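Local coordinates for protein superoxide dismutase (Clostridium difficile, PDB 3TJT) that probably destroys superoxide radicals, converting them to hydrogen peroxide and oxygen at an active-site metal ion that is iron(III) in this crystal, at residues E115-E120 with N187-V192; K123-V128 with L166-H171. All blocks are in the same frame, centred on the assembly; numbering follows the deposited sequence.

Both contacts lie in the C-terminal domain of this iron/manganese superoxide dismutase and start from one helix, 114-127. Along the chain, the N-terminal half of that helix comes first and gives 115-120 to contact 1; its last turn and the residue after it give 123-128 to contact 2. The chain then builds the three-stranded antiparallel sheet, and the end of strand 161-167 returns to the helix, closing the shorter loop at contact 2. The C-terminal end of helix 181-188 and the residues that follow close the longer loop at contact 1, so contact 2 is nested inside contact 1. The two touch where Trp188 CD2 lies 3.5 Å from Leu166 CD1, helix 181-188 packing on strand 161-167 just before the metal-binding loop.

Contact 1: E115-E120 with N187-V192; sequences EKFKQE and NWFNVV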
loop_
_atom_site.group_PDB
_atom_site.type_symbol
_atom_site.label_atom_id
_atom_site.label_comp_id
_atom_site.label_asym_id
_atom_site.label_seq_id
_atom_site.Cartn_x
_atom_site.Cartn_y
_atom_site.Cartn_z
ATOM N N GLU A 115 9.375 -22.848 -15.213
ATOM C CA GLU A 115 7.957 -22.856 -14.880
ATOM C C GLU A 115 7.731 -22.857 -13.369
ATOM O O GLU A 115 6.808 -22.208 -12.874
ATOM C CB GLU A 115 7.248 -24.049 -15.523
ATOM C CG GLU A 115 5.766 -24.151 -15.165
ATOM C CD GLU A 115 4.975 -22.890 -15.515
ATOM O OE1 GLU A 115 5.233 -22.289 -16.584
ATOM O OE2 GLU A 115 4.087 -22.504 -14.721
ATOM N N LYS A 116 8.566 -23.596 -12.643
ATOM C CA LYS A 116 8.463 -23.626 -11.184
ATOM C C LYS A 116 8.873 -22.287 -10.584
ATOM O O LYS A 116 8.245 -21.803 -9.636
ATOM C CB LYS A 116 9.309 -24.756 -10.597
ATOM C CG LYS A 116 8.678 -26.131 -10.752
ATOM C CD LYS A 116 9.632 -27.224 -10.301
ATOM C CE LYS A 116 8.984 -28.591 -10.417
ATOM N NZ LYS A 116 9.946 -29.677 -10.069
ATOM N N PHE A 117 9.931 -21.693 -11.129
ATOM C CA PHE A 117 10.329 -20.351 -10.726
ATOM C C PHE A 117 9.172 -19.362 -10.929
ATOM O O PHE A 117 8.853 -18.557 -10.044
ATOM C CB PHE A 117 11.530 -19.849 -11.533
ATOM C CG PHE A 117 11.577 -18.354 -11.630
ATOM C CD1 PHE A 117 11.919 -17.592 -10.525
ATOM C CD2 PHE A 117 11.212 -17.705 -12.802
ATOM C CE1 PHE A 117 11.929 -16.208 -10.591
ATOM C CE2 PHE A 117 11.214 -16.318 -12.874
ATOM C CZ PHE A 117 11.577 -15.570 -11.769
ATOM N N LYS A 118 8.562 -19.413 -12.109
ATOM C CA LYS A 118 7.489 -18.483 -12.449
ATOM C C LYS A 118 6.288 -18.633 -11.513
ATOM O O LYS A 118 5.719 -17.640 -11.064
ATOM C CB LYS A 118 7.056 -18.671 -13.908
ATOM C CG LYS A 118 6.067 -17.626 -14.397
ATOM C CD LYS A 118 5.798 -17.782 -15.893
ATOM C CE LYS A 118 4.761 -16.773 -16.378
ATOM N NZ LYS A 118 4.454 -16.961 -17.824
ATOM N N GLN A 119 5.892 -19.869 -11.223
ATOM C CA GLN A 119 4.754 -20.095 -10.332
ATOM C C GLN A 119 5.017 -19.535 -8.938
ATOM O O GLN A 119 4.123 -18.948 -8.325
ATOM C CB GLN A 119 4.408 -21.581 -10.242
ATOM C CG GLN A 119 3.826 -22.136 -11.538
ATOM C CD GLN A 119 3.456 -23.605 -11.437
ATOM O OE1 GLN A 119 3.384 -24.166 -10.340
ATOM N NE2 GLN A 119 3.211 -24.234 -12.586
ATOM N N GLU A 120 6.244 -19.711 -8.447
ATOM C CA GLU A 120 6.604 -19.208 -7.121
ATOM C C GLU A 120 6.645 -17.688 -7.095
ATOM O O GLU A 120 6.171 -17.062 -6.147
ATOM C CB GLU A 120 7.945 -19.782 -6.636
ATOM C CG GLU A 120 8.319 -19.331 -5.219
ATOM C CD GLU A 120 9.643 -19.916 -4.723
ATOM O OE1 GLU A 120 10.143 -20.892 -5.329
ATOM O OE2 GLU A 120 10.184 -19.391 -3.725
ATOM N N ASN A 187 0.467 -10.869 -16.886
ATOM C CA ASN A 187 0.797 -10.097 -18.080
ATOM C C ASN A 187 2.198 -9.508 -18.047
ATOM O O ASN A 187 2.823 -9.321 -19.088
ATOM C CB ASN A 187 -0.230 -8.995 -18.314
ATOM C CG ASN A 187 -1.388 -9.464 -19.164
ATOM O OD1 ASN A 187 -1.312 -10.516 -19.799
ATOM N ND2 ASN A 187 -2.463 -8.694 -19.183
ATOM N N TRP A 188 2.691 -9.219 -16.847
ATOM C CA TRP A 188 3.982 -8.564 -16.710
ATOM C C TRP A 188 5.127 -9.414 -17.267
ATOM O O TRP A 188 6.133 -8.882 -17.738
ATOM C CB TRP A 188 4.229 -8.212 -15.244
ATOM C CG TRP A 188 5.542 -7.561 -14.970
ATOM C CD1 TRP A 188 5.899 -6.279 -15.253
ATOM C CD2 TRP A 188 6.669 -8.158 -14.311
ATOM N NE1 TRP A 188 7.183 -6.040 -14.820
ATOM C CE2 TRP A 188 7.677 -7.180 -14.243
ATOM C CE3 TRP A 188 6.915 -9.423 -13.771
ATOM C CZ2 TRP A 188 8.915 -7.424 -13.653
ATOM C CZ3 TRP A 188 8.152 -9.667 -13.189
ATOM C CH2 TRP A 188 9.136 -8.673 -13.139
ATOM N N PHE A 189 4.980 -10.727 -17.201
ATOM C CA PHE A 189 6.030 -11.611 -17.694
ATOM C C PHE A 189 6.278 -11.455 -19.199
ATOM O O PHE A 189 7.336 -11.828 -19.699
ATOM C CB PHE A 189 5.769 -13.063 -17.284
ATOM C CG PHE A 189 6.283 -13.377 -15.905
ATOM C CD1 PHE A 189 7.583 -13.809 -15.726
ATOM C CD2 PHE A 189 5.489 -13.177 -14.791
ATOM C CE1 PHE A 189 8.077 -14.069 -14.456
ATOM C CE2 PHE A 189 5.974 -13.434 -13.521
ATOM C CZ PHE A 189 7.273 -13.879 -13.355
ATOM N N ASN A 190 5.315 -10.870 -19.912
ATOM C CA ASN A 190 5.524 -10.570 -21.330
ATOM C C ASN A 190 6.503 -9.429 -21.571
ATOM O O ASN A 190 7.029 -9.286 -22.673
ATOM C CB ASN A 190 4.193 -10.261 -22.018
ATOM C CG ASN A 190 3.262 -11.446 -22.020
ATOM O OD1 ASN A 190 2.284 -11.489 -21.272
ATOM N ND2 ASN A 190 3.576 -12.433 -22.845
ATOM N N VAL A 191 6.750 -8.610 -20.553
ATOM C CA VAL A 191 7.648 -7.469 -20.730
ATOM C C VAL A 191 8.933 -7.541 -19.905
ATOM O O VAL A 191 9.741 -6.625 -19.962
ATOM C CB VAL A 191 6.965 -6.113 -20.463
ATOM C CG1 VAL A 191 5.795 -5.898 -21.428
ATOM C CG2 VAL A 191 6.504 -6.010 -19.015
ATOM N N VAL A 192 9.121 -8.607 -19.140
ATOM C CA VAL A 192 10.380 -8.749 -18.399
ATOM C C VAL A 192 11.566 -8.730 -19.360
ATOM O O VAL A 192 11.561 -9.432 -20.378
ATOM C CB VAL A 192 10.420 -10.043 -17.574
ATOM C CG1 VAL A 192 11.822 -10.240 -16.960
ATOM C CG2 VAL A 192 9.361 -10.019 -16.484
#
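Lys118 lays its aliphatic chain across one face of the Phe189 ring. Lys118 CG sits over the middle, 4.1 Å from the centroid of the Phe189 ring and only 11° off the normal, a CH-pi contact. With CG anti to the backbone N (chi1 -173°) and every later torsion also extended, the lysine runs straight over the ring toward its root, bringing Lys118 CE to 3.8 Å from Phe189 CG. The two side chains thus pass in opposite directions, the ammonium group ending beside the phenylalanine CB instead of over the ring. Trp188 CE3 lies 4.1 Å from the plane of the Phe189 ring on its opposite face, offset toward the rim, leaving the ring between lysine methylenes and Trp188. Phe117 meets the ring edge, its CE2 4.2 Å from Phe189 CE1. Its own ring is buried, edge-to-face with Phe111 and packed on Ile107, Ile146 and Ile164. On the helix flank, Gln119 NE2 donates to the anti lone pair of Glu115 OE2 at 2.9 Å. The packing of Lys118 and Phe117 on Phe189 joins helix 114-127 to the C-terminal end of helix 181-188, on the side of the alpha/beta C-terminal domain away from the metal.

Contact 2: K123-V128 with L166-H171; sequences KSALDV and LDVWEH. With FE (Fe (III) ion), chain B.
Val168, whose side chain packs against Ala125 in the last turn of helix 114-127 and Val128 just after it, directly follows the iron ligand Asp167, so a purely apolar contact backs the metal-binding loop. This is the C-terminal alpha/beta domain of the iron/manganese superoxide dismutase fold, where strand 161-167 runs into that loop. The isopropyl group of Val168 divides its work between two neighbours. Val168 CG2, held between the backbone N and the carbonyl carbon, meets Val128 CB at 3.8 Å and lies near both of the Val128 methyls, while Val168 CG1 approaches the Ala125 carbonyl oxygen and Ala125 CB. Two residues earlier Leu166, its chi1 of 175° swinging CG directly opposite the backbone N, extends CD2 to 4.1 Å from Ala125 CB. Ala125 CB therefore lies near both Leu166 CD2 and Val168 CG1. The carbonyl oxygens of Ala125 and Val128 both accept from Arg181 NH1, tying the helix end to helix 181-188.

On the far side of the loop, Asp167 OD2 and His171 NE2 bind the iron, with His30 and His85 of the N-terminal helices and a water completing five ligands. The water also lies over one face of the Trp169 indole, 3.1 Å above its plane and offset toward the rim. Trp169 CB in turn packs on a face of the His171 imidazole. His171 ND1 is hydrogen-bonded to Glu170 OE2 of the second subunit, and the bond is repeated reciprocally, linking the two metal sites across the dimer. Within the loop, Asp167 forms an Asx turn: Asp167 OD1, the oxygen not bound to iron, accepts from Trp169 N at 3.0 Å on its anti side, 33° out of the carboxylate plane.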
loop_
_atom_site.group_PDB
_atom_site.type_symbol
_atom_site.label_atom_id
_atom_site.label_comp_id
_atom_site.label_asym_id
_atom_site.label_seq_id
_atom_site.Cartn_x
_atom_site.Cartn_y
_atom_site.Cartn_z
ATOM N N LYS A 123 3.017 -16.305 -7.172
ATOM C CA LYS A 123 2.349 -16.448 -5.879
ATOM C C LYS A 123 2.877 -15.456 -4.844
ATOM O O LYS A 123 2.102 -14.876 -4.072
ATOM C CB LYS A 123 2.485 -17.873 -5.346
ATOM C CG LYS A 123 1.643 -18.116 -4.100
ATOM C CD LYS A 123 1.711 -19.565 -3.661
ATOM C CE LYS A 123 0.544 -19.912 -2.740
ATOM N NZ LYS A 123 0.482 -19.039 -1.532
ATOM N N SER A 124 4.191 -15.267 -4.814
ATOM C CA SER A 124 4.772 -14.305 -3.879
ATOM C C SER A 124 4.275 -12.897 -4.171
ATOM O O SER A 124 3.943 -12.149 -3.248
ATOM C CB SER A 124 6.305 -14.350 -3.903
ATOM O OG SER A 124 6.777 -15.586 -3.381
ATOM N N ALA A 125 4.221 -12.544 -5.454
ATOM C CA ALA A 125 3.719 -11.234 -5.867
ATOM C C ALA A 125 2.244 -11.062 -5.487
ATOM O O ALA A 125 1.818 -9.986 -5.039
ATOM C CB ALA A 125 3.900 -11.054 -7.378
ATOM N N LEU A 126 1.467 -12.124 -5.669
ATOM C CA LEU A 126 0.036 -12.064 -5.381
ATOM C C LEU A 126 -0.225 -11.910 -3.891
ATOM O O LEU A 126 -1.185 -11.259 -3.485
ATOM C CB LEU A 126 -0.664 -13.320 -5.899
ATOM C CG LEU A 126 -2.191 -13.306 -5.806
ATOM C CD1 LEU A 126 -2.755 -12.314 -6.810
ATOM C CD2 LEU A 126 -2.767 -14.708 -6.026
ATOM N N ASP A 127 0.639 -12.507 -3.079
ATOM C CA ASP A 127 0.419 -12.559 -1.635
ATOM C C ASP A 127 0.954 -11.351 -0.850
ATOM O O ASP A 127 0.726 -11.251 0.356
ATOM C CB ASP A 127 0.990 -13.860 -1.055
ATOM C CG ASP A 127 0.192 -15.094 -1.463
ATOM O OD1 ASP A 127 -0.892 -14.956 -2.073
ATOM O OD2 ASP A 127 0.656 -16.219 -1.171
ATOM N N VAL A 128 1.660 -10.432 -1.507
ATOM C CA VAL A 128 2.109 -9.230 -0.822
ATOM C C VAL A 128 0.877 -8.509 -0.293
ATOM O O VAL A 128 -0.056 -8.222 -1.055
ATOM C CB VAL A 128 2.892 -8.277 -1.750
ATOM C CG1 VAL A 128 3.079 -6.926 -1.084
ATOM C CG2 VAL A 128 4.252 -8.891 -2.128
ATOM N N LEU A 166 9.115 -6.839 -9.280
ATOM C CA LEU A 166 7.793 -6.391 -9.730
ATOM C C LEU A 166 7.136 -5.517 -8.669
ATOM O O LEU A 166 6.981 -5.923 -7.510
ATOM C CB LEU A 166 6.897 -7.599 -10.029
ATOM C CG LEU A 166 5.431 -7.312 -10.401
ATOM C CD1 LEU A 166 5.334 -6.396 -11.623
ATOM C CD2 LEU A 166 4.679 -8.627 -10.621
ATOM N N ASP A 167 6.754 -4.319 -9.086
ATOM C CA ASP A 167 6.040 -3.357 -8.250
ATOM C C ASP A 167 4.587 -3.803 -8.111
ATOM O O ASP A 167 3.870 -3.893 -9.105
ATOM C CB ASP A 167 6.122 -1.985 -8.930
ATOM C CG ASP A 167 5.600 -0.851 -8.074
ATOM O OD1 ASP A 167 5.035 -1.103 -6.983
ATOM O OD2 ASP A 167 5.763 0.322 -8.487
ATOM N N VAL A 168 4.143 -4.096 -6.888
ATOM C CA VAL A 168 2.728 -4.424 -6.686
ATOM C C VAL A 168 1.988 -3.420 -5.803
ATOM O O VAL A 168 0.935 -3.739 -5.245
ATOM C CB VAL A 168 2.479 -5.888 -6.195
ATOM C CG1 VAL A 168 2.852 -6.893 -7.283
ATOM C CG2 VAL A 168 3.238 -6.181 -4.903
ATOM N N TRP A 169 2.529 -2.213 -5.686
ATOM C CA TRP A 169 1.750 -1.086 -5.177
ATOM C C TRP A 169 0.555 -0.965 -6.107
ATOM O O TRP A 169 0.669 -1.221 -7.313
ATOM C CB TRP A 169 2.542 0.213 -5.245
ATOM C CG TRP A 169 3.573 0.407 -4.160
ATOM C CD1 TRP A 169 4.626 -0.418 -3.862
ATOM C CD2 TRP A 169 3.659 1.513 -3.257
ATOM N NE1 TRP A 169 5.358 0.111 -2.820
ATOM C CE2 TRP A 169 4.793 1.299 -2.438
ATOM C CE3 TRP A 169 2.896 2.669 -3.063
ATOM C CZ2 TRP A 169 5.172 2.197 -1.436
ATOM C CZ3 TRP A 169 3.279 3.572 -2.066
ATOM C CH2 TRP A 169 4.407 3.327 -1.265
ATOM N N GLU A 170 -0.587 -0.554 -5.573
ATOM C CA GLU A 170 -1.764 -0.443 -6.423
ATOM C C GLU A 170 -1.613 0.604 -7.535
ATOM O O GLU A 170 -2.221 0.453 -8.597
ATOM C CB GLU A 170 -3.025 -0.235 -5.569
ATOM C CG GLU A 170 -3.419 -1.524 -4.852
ATOM C CD GLU A 170 -4.502 -1.337 -3.793
ATOM O OE1 GLU A 170 -4.559 -0.259 -3.160
ATOM O OE2 GLU A 170 -5.283 -2.288 -3.609
ATOM N N HIS A 171 -0.800 1.636 -7.328
ATOM C CA HIS A 171 -0.618 2.612 -8.409
ATOM C C HIS A 171 -0.046 1.967 -9.669
ATOM O O HIS A 171 -0.206 2.490 -10.773
ATOM C CB HIS A 171 0.178 3.865 -7.997
ATOM C CG HIS A 171 1.597 3.596 -7.581
ATOM N ND1 HIS A 171 2.071 3.918 -6.326
ATOM C CD2 HIS A 171 2.642 3.058 -8.253
ATOM C CE1 HIS A 171 3.352 3.588 -6.245
ATOM N NE2 HIS A 171 3.717 3.058 -7.398
HETATM FE FE FE B . 5.610 2.187 -8.083
HETATM O O HOH W 1 5.961 1.518 -5.983
#